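Local structure of PA3566 protein (Pseudomonas aeruginosa, 1X7V) at residues A[27-31]-A[42-46]; A[12-17]-A[85-91]; A[33-38]-A[69-75]; A[4-8]-A[59-64]. The protein is of unknown function but belongs to the antibiotic biosynthesis monooxygenase family and may therefore have oxidoreductase activity. One frame throughout, in Å; residues are numbered along the deposited sequence.

In the fold
Contacts 2 and 4 sample the two ends of strand 7-15, pairing there with 87-96 and with 54-61, their centres about 25 Å apart on opposite sides of the chain's centre. Contacts 1, 3 and 4 are partly buried and touch one another through Tyr43, His70 and Trp61. Contact 1, nearest the chain's centre, lays helix 20-36 on edge strand 40-47 through apolar side chains, with no hydrogen bond across. Just past the end of that helix comes contact 3, where a glutamate is gripped by two histidines from 69-75. Contact 2 lies at the surface and relies on backbone hydrogen bonds, a bulge and a water.

Contact 1: A[27-31]-A[42-46]; sequences LRALV and QYDLH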
loop_
_atom_site.group_PDB
_atom_site.type_symbol
_atom_site.label_atom_id
_atom_site.label_comp_id
_atom_site.label_asym_id
_atom_site.label_seq_id
_atom_site.Cartn_x
_atom_site.Cartn_y
_atom_site.Cartn_z
ATOM N N LEU A 27 -1.255 3.526 7.642
ATOM C CA LEU A 27 -0.860 3.579 6.204
ATOM C C LEU A 27 0.171 4.675 5.932
ATOM O O LEU A 27 1.123 4.499 5.166
ATOM C CB LEU A 27 -2.098 3.759 5.311
ATOM C CG LEU A 27 -3.083 2.620 5.245
ATOM C CD1 LEU A 27 -4.372 2.992 4.499
ATOM C CD2 LEU A 27 -2.402 1.343 4.616
ATOM N N ARG A 28 0.029 5.827 6.574
ATOM C CA ARG A 28 0.958 6.956 6.318
ATOM C C ARG A 28 2.424 6.547 6.691
ATOM O O ARG A 28 3.418 6.945 6.038
ATOM C CB ARG A 28 0.535 8.184 7.096
ATOM C CG ARG A 28 -0.633 8.997 6.494
ATOM C CD ARG A 28 -0.958 10.142 7.459
ATOM N NE ARG A 28 -1.971 11.074 6.961
ATOM C CZ ARG A 28 -1.758 12.082 6.118
ATOM N NH1 ARG A 28 -0.554 12.352 5.634
ATOM N NH2 ARG A 28 -2.772 12.859 5.766
ATOM N N ALA A 29 2.533 5.690 7.684
ATOM C CA ALA A 29 3.826 5.252 8.214
ATOM C C ALA A 29 4.578 4.478 7.173
ATOM O O ALA A 29 5.842 4.395 7.233
ATOM C CB ALA A 29 3.648 4.385 9.429
ATOM N N LEU A 30 3.830 3.872 6.257
ATOM C CA LEU A 30 4.472 3.057 5.192
ATOM C C LEU A 30 5.222 3.864 4.128
ATOM O O LEU A 30 6.119 3.336 3.435
ATOM C CB LEU A 30 3.425 2.178 4.533
ATOM C CG LEU A 30 2.907 1.052 5.432
ATOM C CD1 LEU A 30 1.680 0.372 4.817
ATOM C CD2 LEU A 30 3.967 0.049 5.614
ATOM N N VAL A 31 4.806 5.115 3.923
ATOM C CA VAL A 31 5.141 5.792 2.699
ATOM C C VAL A 31 6.633 6.184 2.559
ATOM O O VAL A 31 7.271 5.835 1.552
ATOM C CB VAL A 31 4.147 6.986 2.460
ATOM C CG1 VAL A 31 4.519 7.760 1.187
ATOM C CG2 VAL A 31 2.713 6.465 2.378
ATOM N N GLN A 42 7.278 4.230 -7.467
ATOM C CA GLN A 42 6.162 5.077 -6.997
ATOM C C GLN A 42 5.617 4.401 -5.754
ATOM O O GLN A 42 5.501 3.201 -5.703
ATOM C CB GLN A 42 5.056 5.181 -8.059
ATOM C CG GLN A 42 3.838 6.065 -7.587
ATOM C CD GLN A 42 2.728 6.163 -8.602
ATOM O OE1 GLN A 42 2.722 5.440 -9.588
ATOM N NE2 GLN A 42 1.760 7.094 -8.362
ATOM N N TYR A 43 5.224 5.196 -4.767
ATOM C CA TYR A 43 4.536 4.664 -3.596
ATOM C C TYR A 43 3.768 5.824 -2.989
ATOM O O TYR A 43 4.332 6.640 -2.231
ATOM C CB TYR A 43 5.489 4.008 -2.597
ATOM C CG TYR A 43 4.815 3.092 -1.596
ATOM C CD1 TYR A 43 4.800 1.690 -1.764
ATOM C CD2 TYR A 43 4.282 3.599 -0.430
ATOM C CE1 TYR A 43 4.224 0.863 -0.837
ATOM C CE2 TYR A 43 3.704 2.788 0.516
ATOM C CZ TYR A 43 3.663 1.416 0.310
ATOM O OH TYR A 43 3.076 0.651 1.255
ATOM N N ASP A 44 2.499 5.913 -3.390
ATOM C CA ASP A 44 1.661 7.045 -3.069
ATOM C C ASP A 44 0.357 6.587 -2.400
ATOM O O ASP A 44 -0.283 5.681 -2.871
ATOM C CB ASP A 44 1.340 7.835 -4.368
ATOM C CG ASP A 44 2.559 8.571 -4.942
ATOM O OD1 ASP A 44 3.441 9.052 -4.151
ATOM O OD2 ASP A 44 2.596 8.708 -6.199
ATOM N N LEU A 45 0.012 7.240 -1.289
ATOM C CA LEU A 45 -1.189 7.000 -0.510
ATOM C C LEU A 45 -2.284 8.020 -0.825
ATOM O O LEU A 45 -2.030 9.184 -0.980
ATOM C CB LEU A 45 -0.887 7.085 0.987
ATOM C CG LEU A 45 -2.038 6.845 1.955
ATOM C CD1 LEU A 45 -2.674 5.491 1.792
ATOM C CD2 LEU A 45 -1.496 7.018 3.397
ATOM N N HIS A 46 -3.522 7.559 -0.918
ATOM C CA HIS A 46 -4.656 8.422 -1.295
ATOM C C HIS A 46 -5.872 8.027 -0.436
ATOM O O HIS A 46 -5.983 6.875 -0.003
ATOM C CB HIS A 46 -5.094 8.212 -2.751
ATOM C CG HIS A 46 -3.984 8.271 -3.750
ATOM N ND1 HIS A 46 -3.056 7.258 -3.871
ATOM C CD2 HIS A 46 -3.626 9.223 -4.653
ATOM C CE1 HIS A 46 -2.188 7.576 -4.828
ATOM N NE2 HIS A 46 -2.509 8.752 -5.317
#
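Leu45 pushes its two methyl branches against helix 20-36: CD2 lies 3.7 Å from the backbone nitrogen, N, of Arg28 and 3.8 Å from Leu27 CB, while CD1 turns to the Leu27 side chain. This is the helix-on-sheet layer of an alpha-beta plait, the ferredoxin-like arrangement of the dimeric alpha-beta barrel clan, with helix 27-31 running nearly antiparallel to strand 42-46 at 157° and 8.5 Å between the short axes. Leu45 reaches the helix because its CG stands anti to the backbone nitrogen (chi1 -179°), and its side chain crosses those of Leu27, Arg28 and Val31 at about a right angle. Val31 works with both branches. Val31 CG2 rests 3.9 Å from Leu45 CB. On the other branch, Val31 CG1 sits 3.6 Å from Tyr43 O. The tyrosine ring meets the helix obliquely at Leu30 O and Val31 CA, and Tyr43 OH lies 3.6 Å from Leu30 CB. No hydrogen bond joins the two segments, and the hold is apolar.

Behind this first shell, Leu27 and Leu30 both touch Phe79 of helix 74-80, and Leu27 also meets Phe55 of the neighbouring strand. The polar end of Arg28 turns to Glu24 in a salt bridge. Arg35, further along the helix, donates to Tyr43 O and pairs with Asp44 OD1, adding a polar link between the same helix and strand. The second carboxylate oxygen, Asp44 OD2, is met on its anti side by Gln42 NE2 at 2.8 Å.

Contact 2: A[12-17]-A[85-91]; sequences TITAAP and ALLQNVK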
loop_
_atom_site.group_PDB
_atom_site.type_symbol
_atom_site.label_atom_id
_atom_site.label_comp_id
_atom_site.label_asym_id
_atom_site.label_seq_id
_atom_site.Cartn_x
_atom_site.Cartn_y
_atom_site.Cartn_z
ATOM N N THR A 12 -6.363 -1.393 -2.678
ATOM C CA THR A 12 -7.548 -0.686 -2.188
ATOM C C THR A 12 -7.840 -1.268 -0.806
ATOM O O THR A 12 -8.128 -2.471 -0.650
ATOM C CB THR A 12 -8.737 -0.836 -3.113
ATOM O OG1 THR A 12 -8.419 -0.402 -4.448
ATOM C CG2 THR A 12 -9.871 0.014 -2.620
ATOM N N ILE A 13 -7.663 -0.429 0.217
ATOM C CA ILE A 13 -7.765 -0.835 1.594
ATOM C C ILE A 13 -8.989 -0.141 2.213
ATOM O O ILE A 13 -9.109 1.078 2.137
ATOM C CB ILE A 13 -6.493 -0.493 2.330
ATOM C CG1 ILE A 13 -5.308 -1.075 1.560
ATOM C CG2 ILE A 13 -6.544 -1.081 3.734
ATOM C CD1 ILE A 13 -4.037 -1.277 2.348
ATOM N N THR A 14 -9.870 -0.927 2.821
ATOM C CA THR A 14 -11.132 -0.425 3.419
ATOM C C THR A 14 -11.038 -0.636 4.916
ATOM O O THR A 14 -10.889 -1.793 5.383
ATOM C CB THR A 14 -12.377 -1.172 2.906
ATOM O OG1 THR A 14 -12.395 -1.220 1.461
ATOM C CG2 THR A 14 -13.605 -0.476 3.372
ATOM N N ALA A 15 -11.121 0.460 5.679
ATOM C CA ALA A 15 -11.116 0.371 7.138
ATOM C C ALA A 15 -12.461 -0.135 7.661
ATOM O O ALA A 15 -13.513 0.147 7.075
ATOM C CB ALA A 15 -10.808 1.716 7.732
ATOM N N ALA A 16 -12.432 -0.853 8.771
ATOM C CA ALA A 16 -13.614 -1.229 9.465
ATOM C C ALA A 16 -14.361 0.059 9.843
ATOM O O ALA A 16 -13.706 1.056 10.165
ATOM C CB ALA A 16 -13.273 -1.980 10.738
ATOM N N PRO A 17 -15.689 0.035 9.815
ATOM C CA PRO A 17 -16.470 1.223 10.213
ATOM C C PRO A 17 -16.007 1.883 11.528
ATOM O O PRO A 17 -15.856 1.221 12.577
ATOM C CB PRO A 17 -17.883 0.674 10.374
ATOM C CG PRO A 17 -17.940 -0.479 9.432
ATOM C CD PRO A 17 -16.554 -1.082 9.405
ATOM N N ALA A 85 -7.776 -6.021 12.951
ATOM C CA ALA A 85 -9.111 -5.573 13.374
ATOM C C ALA A 85 -9.507 -4.207 12.806
ATOM O O ALA A 85 -10.696 -3.871 12.790
ATOM C CB ALA A 85 -9.246 -5.573 14.887
ATOM N N LEU A 86 -8.538 -3.456 12.296
ATOM C CA LEU A 86 -8.792 -2.154 11.647
ATOM C C LEU A 86 -9.305 -2.306 10.211
ATOM O O LEU A 86 -9.760 -1.340 9.628
ATOM C CB LEU A 86 -7.524 -1.277 11.613
ATOM C CG LEU A 86 -6.829 -0.782 12.886
ATOM C CD1 LEU A 86 -5.823 0.332 12.534
ATOM C CD2 LEU A 86 -7.810 -0.297 13.923
ATOM N N LEU A 87 -9.229 -3.509 9.643
ATOM C CA LEU A 87 -9.436 -3.743 8.226
ATOM C C LEU A 87 -10.743 -4.470 7.983
ATOM O O LEU A 87 -11.082 -5.399 8.711
ATOM C CB LEU A 87 -8.318 -4.646 7.656
ATOM C CG LEU A 87 -6.900 -4.148 7.709
ATOM C CD1 LEU A 87 -5.913 -5.250 7.362
ATOM C CD2 LEU A 87 -6.764 -2.983 6.737
ATOM N N GLN A 88 -11.442 -4.084 6.929
ATOM C CA GLN A 88 -12.601 -4.758 6.446
ATOM C C GLN A 88 -12.239 -5.521 5.146
ATOM O O GLN A 88 -12.813 -6.570 4.872
ATOM C CB GLN A 88 -13.691 -3.729 6.112
ATOM C CG GLN A 88 -15.062 -4.331 5.776
ATOM C CD GLN A 88 -16.091 -3.253 5.310
ATOM O OE1 GLN A 88 -16.467 -3.219 4.129
ATOM N NE2 GLN A 88 -16.534 -2.385 6.230
ATOM N N ASN A 89 -11.402 -4.916 4.310
ATOM C CA ASN A 89 -11.083 -5.518 2.982
ATOM C C ASN A 89 -9.761 -4.992 2.463
ATOM O O ASN A 89 -9.416 -3.825 2.679
ATOM C CB ASN A 89 -12.200 -5.274 1.981
ATOM C CG ASN A 89 -12.131 -6.232 0.773
ATOM O OD1 ASN A 89 -12.582 -7.399 0.829
ATOM N ND2 ASN A 89 -11.504 -5.769 -0.276
ATOM N N VAL A 90 -9.002 -5.848 1.805
ATOM C CA VAL A 90 -7.812 -5.426 1.072
ATOM C C VAL A 90 -7.903 -6.086 -0.310
ATOM O O VAL A 90 -7.958 -7.304 -0.409
ATOM C CB VAL A 90 -6.483 -5.828 1.799
ATOM C CG1 VAL A 90 -5.308 -5.343 1.034
ATOM C CG2 VAL A 90 -6.418 -5.220 3.229
ATOM N N LYS A 91 -7.914 -5.270 -1.350
ATOM C CA LYS A 91 -7.890 -5.746 -2.728
ATOM C C LYS A 91 -6.544 -5.354 -3.292
ATOM O O LYS A 91 -6.110 -4.223 -3.132
ATOM C CB LYS A 91 -8.985 -5.080 -3.526
ATOM C CG LYS A 91 -9.124 -5.580 -4.931
ATOM C CD LYS A 91 -10.424 -4.935 -5.487
ATOM C CE LYS A 91 -10.654 -5.195 -6.937
ATOM N NZ LYS A 91 -11.370 -3.975 -7.535
HETATM O O HOH W 1 -10.931 -2.816 -0.253
#
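The flat amide of Gln88 spans Thr14 and Pro17, its NE2 end 3.4 Å from Pro17 CD and its OE1 end 4.0 Å from Thr14 CG2. The amide of Asn89, the next residue, turns its nitrogen to a water. Both residues belong to a classic beta bulge in an antiparallel sheet, where Gln88 and Asn89 face Thr14 and the register slips by one residue. Thr14 O accepts from Gln88 N at 2.8 Å and, weakly, from Asn89 N, while Thr14 N gives a nearly straight bond to Asn89 O. From Asn89 onward the pairing is regular: Ile13 and Val90 form a non-hydrogen-bonded pair, and Thr12 and Lys91 exchange two backbone hydrogen bonds. Past the bulge, Ala16 N donates to Leu86 O at 2.8 Å from well above the carbonyl plane, 45° out of it.

On the face turned to helix 20-36, Ile13 CG2 lies 3.6 Å from Leu87 CD2 and touches Val90 CG2 more loosely; Ile13 also packs on Leu23 and Leu27. With CG1 beside the backbone nitrogen (chi1 -53°), CG2 is left anti to that nitrogen and meets Leu87. On the other face, Thr12 and Thr14 touch Leu54 of the adjoining strand. One water bridges three groups on that face: it donates to Thr12 O, lies 2.8 Å from Thr14 OG1, and accepts from Asn89 ND2 at 3.0 Å.

Contact 3: A[33-38]-A[69-75]; sequences PSRAEA and RHQNTEH
A single carboxylate oxygen, Glu37 OE2, is gripped by two histidines: His70 ND1 donates to it at 2.6 Å and His75 NE2 at 2.8 Å. These paired His-carboxylate hydrogen bonds join the residue just after helix 20-36 to the two short helices, 64-71 and 74-80, that follow the third strand of this alpha-beta plait. The donors come from different directions. The His70 ring lies nearly in the carboxylate plane and uses the syn lone pair of OE2, whereas the His75 ring is turned 74° from that plane and donates from above it. In both cases the oxygen sits at the ring edge, close to the ring plane.

His75 takes the crowded position between its backbone nitrogen and carbonyl carbon (chi1 57°), which folds the imidazole back over Pro33. Pro33 CB covers one face, 3.6 Å from the ring centroid in a CH-pi contact, and Thr73 OG1 lies over the opposite face toward the rim. Ser34 OG reaches the edges of both imidazoles, 3.1 Å from His70 CE1, while its own hydrogen bond runs back to Leu30 O. His70 is further enclosed by the rings of Tyr43, Trp61 and Phe76. Farther out, a water links Ala38 O to Arg69 NE, weakly on the arginine side. Thr73, the N-cap of helix 74-80, takes a hydrogen bond from Phe76 N, and its OG1 donates to His70 O at 2.7 Å.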
loop_
_atom_site.group_PDB
_atom_site.type_symbol
_atom_site.label_atom_id
_atom_site.label_comp_id
_atom_site.label_asym_id
_atom_site.label_seq_id
_atom_site.Cartn_x
_atom_site.Cartn_y
_atom_site.Cartn_z
ATOM N N PRO A 33 9.395 5.195 4.206
ATOM C CA PRO A 33 10.373 4.109 4.096
ATOM C C PRO A 33 10.200 3.307 2.810
ATOM O O PRO A 33 11.207 2.794 2.245
ATOM C CB PRO A 33 10.135 3.270 5.348
ATOM C CG PRO A 33 8.810 3.659 5.837
ATOM C CD PRO A 33 8.526 5.027 5.385
ATOM N N SER A 34 8.965 3.148 2.351
ATOM C CA SER A 34 8.740 2.390 1.110
ATOM C C SER A 34 9.308 3.113 -0.111
ATOM O O SER A 34 9.914 2.493 -0.995
ATOM C CB SER A 34 7.276 2.045 0.923
ATOM O OG SER A 34 6.773 1.181 1.929
ATOM N N ARG A 35 9.135 4.432 -0.170
ATOM C CA ARG A 35 9.632 5.225 -1.294
ATOM C C ARG A 35 11.174 5.114 -1.432
ATOM O O ARG A 35 11.713 5.178 -2.553
ATOM C CB ARG A 35 9.257 6.692 -1.104
ATOM C CG ARG A 35 7.860 7.018 -1.504
ATOM C CD ARG A 35 7.507 8.464 -1.106
ATOM N NE ARG A 35 6.157 8.758 -1.563
ATOM C CZ ARG A 35 5.546 9.918 -1.374
ATOM N NH1 ARG A 35 6.198 10.912 -0.795
ATOM N NH2 ARG A 35 4.310 10.103 -1.805
ATOM N N ALA A 36 11.862 4.906 -0.299
ATOM C CA ALA A 36 13.318 4.834 -0.241
ATOM C C ALA A 36 13.837 3.490 -0.742
ATOM O O ALA A 36 15.022 3.367 -1.072
ATOM C CB ALA A 36 13.790 5.078 1.189
ATOM N N GLU A 37 12.971 2.467 -0.758
ATOM C CA GLU A 37 13.435 1.111 -1.089
ATOM C C GLU A 37 13.965 1.003 -2.521
ATOM O O GLU A 37 13.435 1.599 -3.434
ATOM C CB GLU A 37 12.319 0.102 -0.905
ATOM C CG GLU A 37 11.941 -0.152 0.501
ATOM C CD GLU A 37 10.822 -1.189 0.545
ATOM O OE1 GLU A 37 11.093 -2.320 0.051
ATOM O OE2 GLU A 37 9.703 -0.869 1.037
ATOM N N ALA A 38 15.019 0.196 -2.683
ATOM C CA ALA A 38 15.527 -0.171 -3.999
ATOM C C ALA A 38 14.360 -0.627 -4.876
ATOM O O ALA A 38 13.492 -1.396 -4.415
ATOM C CB ALA A 38 16.500 -1.303 -3.868
ATOM N N ARG A 69 11.106 -8.173 -1.878
ATOM C CA ARG A 69 11.904 -7.522 -0.831
ATOM C C ARG A 69 11.078 -6.528 0.045
ATOM O O ARG A 69 11.193 -6.484 1.265
ATOM C CB ARG A 69 13.069 -6.808 -1.506
ATOM C CG ARG A 69 14.125 -7.688 -2.109
ATOM C CD ARG A 69 15.411 -6.885 -2.364
ATOM N NE ARG A 69 15.177 -5.741 -3.244
ATOM C CZ ARG A 69 15.230 -5.793 -4.575
ATOM N NH1 ARG A 69 15.492 -6.948 -5.195
ATOM N NH2 ARG A 69 14.981 -4.688 -5.297
ATOM N N HIS A 70 10.252 -5.707 -0.575
ATOM C CA HIS A 70 9.358 -4.822 0.168
ATOM C C HIS A 70 8.579 -5.523 1.292
ATOM O O HIS A 70 8.473 -5.008 2.412
ATOM C CB HIS A 70 8.428 -4.113 -0.819
ATOM C CG HIS A 70 7.325 -3.319 -0.192
ATOM N ND1 HIS A 70 7.545 -2.209 0.602
ATOM C CD2 HIS A 70 5.979 -3.460 -0.277
ATOM C CE1 HIS A 70 6.379 -1.707 0.975
ATOM N NE2 HIS A 70 5.413 -2.460 0.470
ATOM N N GLN A 71 8.120 -6.736 1.039
ATOM C CA GLN A 71 7.316 -7.447 2.053
ATOM C C GLN A 71 8.092 -8.086 3.190
ATOM O O GLN A 71 7.506 -8.568 4.206
ATOM C CB GLN A 71 6.484 -8.503 1.384
ATOM C CG GLN A 71 5.512 -7.912 0.436
ATOM C CD GLN A 71 4.831 -8.976 -0.293
ATOM O OE1 GLN A 71 3.972 -9.685 0.307
ATOM N NE2 GLN A 71 5.190 -9.159 -1.585
ATOM N N ASN A 72 9.410 -8.100 3.043
ATOM C CA ASN A 72 10.249 -8.574 4.103
ATOM C C ASN A 72 10.799 -7.457 4.950
ATOM O O ASN A 72 11.523 -7.716 5.877
ATOM C CB ASN A 72 11.327 -9.443 3.512
ATOM C CG ASN A 72 10.749 -10.747 2.997
ATOM O OD1 ASN A 72 10.863 -11.765 3.660
ATOM N ND2 ASN A 72 10.023 -10.696 1.885
ATOM N N THR A 73 10.417 -6.213 4.642
ATOM C CA THR A 73 10.949 -5.077 5.369
ATOM C C THR A 73 10.262 -4.991 6.697
ATOM O O THR A 73 9.146 -5.473 6.859
ATOM C CB THR A 73 10.784 -3.720 4.600
ATOM O OG1 THR A 73 9.395 -3.462 4.368
ATOM C CG2 THR A 73 11.503 -3.762 3.278
ATOM N N GLU A 74 10.950 -4.302 7.605
ATOM C CA GLU A 74 10.506 -3.960 8.947
ATOM C C GLU A 74 9.226 -3.133 8.930
ATOM O O GLU A 74 8.279 -3.479 9.591
ATOM C CB GLU A 74 11.615 -3.153 9.591
ATOM C CG GLU A 74 11.514 -2.947 11.073
ATOM C CD GLU A 74 12.866 -2.555 11.744
ATOM O OE1 GLU A 74 12.912 -2.453 12.995
ATOM O OE2 GLU A 74 13.896 -2.371 11.038
ATOM N N HIS A 75 9.211 -2.064 8.141
ATOM C CA HIS A 75 8.027 -1.204 8.018
ATOM C C HIS A 75 6.810 -1.954 7.507
ATOM O O HIS A 75 5.705 -1.821 8.063
ATOM C CB HIS A 75 8.302 0.109 7.221
ATOM C CG HIS A 75 8.826 -0.096 5.834
ATOM N ND1 HIS A 75 10.145 -0.391 5.574
ATOM C CD2 HIS A 75 8.215 0.019 4.630
ATOM C CE1 HIS A 75 10.314 -0.506 4.259
ATOM N NE2 HIS A 75 9.154 -0.274 3.666
HETATM O O HOH W 2 12.921 -3.582 -2.714
#

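Contact 4: A[4-8]-A[59-64]; sequences STPLT and EQWRDD
Leu7 O is held from one edge of the Gln60-Trp61 peptide: Trp61 N donates a hydrogen bond to it at 2.9 Å, and Gln60 CA adds a CA-H...O contact at 3.2 Å. The return bond, from Leu7 N to Trp61 O, is more bent, 138° at the hydrogen, and completes a hydrogen-bonded antiparallel pair. Thr8 and Gln60 form a non-hydrogen-bonded pair whose side chains lie alongside each other, Thr8 OG1 3.6 Å from Gln60 CG. Gln60 NE2 finds its partner across the sheet, at Gln42 OE1. These pairs lie at the start of strand 7-15, one of the two inner strands of the alpha-beta plait's sheet, beside strand 54-61. On the face covered by helix 64-71, Leu7 extends with CG anti to its backbone nitrogen (chi1 176°) and sets CD2 3.5 Å from Asp64 OD1; Leu67 packs on both Leu7 and Trp61. Asp63 caps the helix by accepting from Ala66 N. Before the strand begins, a water donates to both Ser4 O and Arg62 O. The indole is pinned within its own strand, Trp61 NE1 donating almost straight, in the ring plane, to the anti lone pair of Glu59 OE1 at 2.8 Å.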
loop_
_atom_site.group_PDB
_atom_site.type_symbol
_atom_site.label_atom_id
_atom_site.label_comp_id
_atom_site.label_asym_id
_atom_site.label_seq_id
_atom_site.Cartn_x
_atom_site.Cartn_y
_atom_site.Cartn_z
ATOM N N SER A 4 10.361 -5.244 -19.229
ATOM C CA SER A 4 11.058 -4.002 -18.859
ATOM C C SER A 4 10.081 -2.977 -18.260
ATOM O O SER A 4 10.506 -1.958 -17.709
ATOM C CB SER A 4 11.762 -3.392 -20.070
ATOM O OG SER A 4 10.822 -3.123 -21.122
ATOM N N THR A 5 8.781 -3.230 -18.374
ATOM C CA THR A 5 7.791 -2.317 -17.819
ATOM C C THR A 5 7.717 -2.579 -16.327
ATOM O O THR A 5 7.588 -3.732 -15.897
ATOM C CB THR A 5 6.431 -2.574 -18.457
ATOM O OG1 THR A 5 6.603 -2.521 -19.869
ATOM C CG2 THR A 5 5.367 -1.547 -18.012
ATOM N N PRO A 6 7.763 -1.511 -15.516
ATOM C CA PRO A 6 7.508 -1.759 -14.094
ATOM C C PRO A 6 6.145 -2.431 -13.809
ATOM O O PRO A 6 5.166 -2.242 -14.554
ATOM C CB PRO A 6 7.473 -0.351 -13.495
ATOM C CG PRO A 6 8.085 0.495 -14.441
ATOM C CD PRO A 6 7.882 -0.079 -15.792
ATOM N N LEU A 7 6.103 -3.176 -12.715
ATOM C CA LEU A 7 4.871 -3.698 -12.150
ATOM C C LEU A 7 4.134 -2.589 -11.396
ATOM O O LEU A 7 4.691 -2.012 -10.452
ATOM C CB LEU A 7 5.181 -4.770 -11.114
ATOM C CG LEU A 7 3.993 -5.381 -10.344
ATOM C CD1 LEU A 7 2.965 -6.017 -11.258
ATOM C CD2 LEU A 7 4.611 -6.451 -9.405
ATOM N N THR A 8 2.922 -2.278 -11.804
ATOM C CA THR A 8 2.089 -1.356 -11.038
ATOM C C THR A 8 1.201 -2.198 -10.112
ATOM O O THR A 8 0.709 -3.277 -10.502
ATOM C CB THR A 8 1.253 -0.421 -11.977
ATOM O OG1 THR A 8 2.129 0.436 -12.745
ATOM C CG2 THR A 8 0.245 0.454 -11.163
ATOM N N GLU A 59 1.437 1.962 -6.401
ATOM C CA GLU A 59 2.833 1.568 -6.269
ATOM C C GLU A 59 3.369 1.139 -7.652
ATOM O O GLU A 59 2.620 0.553 -8.430
ATOM C CB GLU A 59 2.970 0.386 -5.312
ATOM C CG GLU A 59 2.285 0.524 -3.964
ATOM C CD GLU A 59 2.382 -0.706 -3.118
ATOM O OE1 GLU A 59 3.275 -1.558 -3.374
ATOM O OE2 GLU A 59 1.570 -0.825 -2.152
ATOM N N GLN A 60 4.636 1.420 -7.923
ATOM C CA GLN A 60 5.337 0.859 -9.084
ATOM C C GLN A 60 6.648 0.252 -8.580
ATOM O O GLN A 60 7.405 0.859 -7.791
ATOM C CB GLN A 60 5.608 1.918 -10.147
ATOM C CG GLN A 60 4.388 2.487 -10.842
ATOM C CD GLN A 60 4.787 3.418 -11.935
ATOM O OE1 GLN A 60 5.403 2.990 -12.920
ATOM N NE2 GLN A 60 4.531 4.718 -11.749
ATOM N N TRP A 61 6.961 -0.928 -9.081
ATOM C CA TRP A 61 8.135 -1.645 -8.626
ATOM C C TRP A 61 8.884 -2.078 -9.866
ATOM O O TRP A 61 8.268 -2.476 -10.843
ATOM C CB TRP A 61 7.697 -2.863 -7.799
ATOM C CG TRP A 61 7.119 -2.507 -6.480
ATOM C CD1 TRP A 61 5.804 -2.477 -6.139
ATOM C CD2 TRP A 61 7.850 -2.103 -5.339
ATOM N NE1 TRP A 61 5.667 -2.037 -4.826
ATOM C CE2 TRP A 61 6.915 -1.793 -4.319
ATOM C CE3 TRP A 61 9.217 -1.946 -5.071
ATOM C CZ2 TRP A 61 7.312 -1.407 -3.044
ATOM C CZ3 TRP A 61 9.599 -1.501 -3.797
ATOM C CH2 TRP A 61 8.655 -1.257 -2.816
ATOM N N ARG A 62 10.201 -1.994 -9.843
ATOM C CA ARG A 62 11.000 -2.352 -11.022
ATOM C C ARG A 62 10.711 -3.791 -11.479
ATOM O O ARG A 62 10.644 -4.058 -12.667
ATOM C CB ARG A 62 12.496 -2.157 -10.696
ATOM C CG ARG A 62 13.321 -1.599 -11.798
ATOM C CD ARG A 62 14.805 -1.469 -11.379
ATOM N NE ARG A 62 15.321 -0.205 -10.828
ATOM C CZ ARG A 62 15.451 0.938 -11.515
ATOM N NH1 ARG A 62 14.972 1.039 -12.758
ATOM N NH2 ARG A 62 16.047 2.006 -10.965
ATOM N N ASP A 63 10.571 -4.717 -10.550
ATOM C CA ASP A 63 10.321 -6.110 -10.879
ATOM C C ASP A 63 9.738 -6.803 -9.669
ATOM O O ASP A 63 9.613 -6.194 -8.594
ATOM C CB ASP A 63 11.602 -6.784 -11.340
ATOM C CG ASP A 63 12.812 -6.533 -10.418
ATOM O OD1 ASP A 63 12.666 -6.176 -9.227
ATOM O OD2 ASP A 63 13.958 -6.721 -10.897
ATOM N N ASP A 64 9.396 -8.080 -9.830
ATOM C CA ASP A 64 8.848 -8.880 -8.741
ATOM C C ASP A 64 9.784 -8.998 -7.544
ATOM O O ASP A 64 9.312 -9.021 -6.406
ATOM C CB ASP A 64 8.531 -10.301 -9.220
ATOM C CG ASP A 64 7.239 -10.381 -9.998
ATOM O OD1 ASP A 64 6.490 -9.358 -10.054
ATOM O OD2 ASP A 64 6.961 -11.508 -10.523
HETATM O O HOH W 3 11.009 -2.341 -14.685
#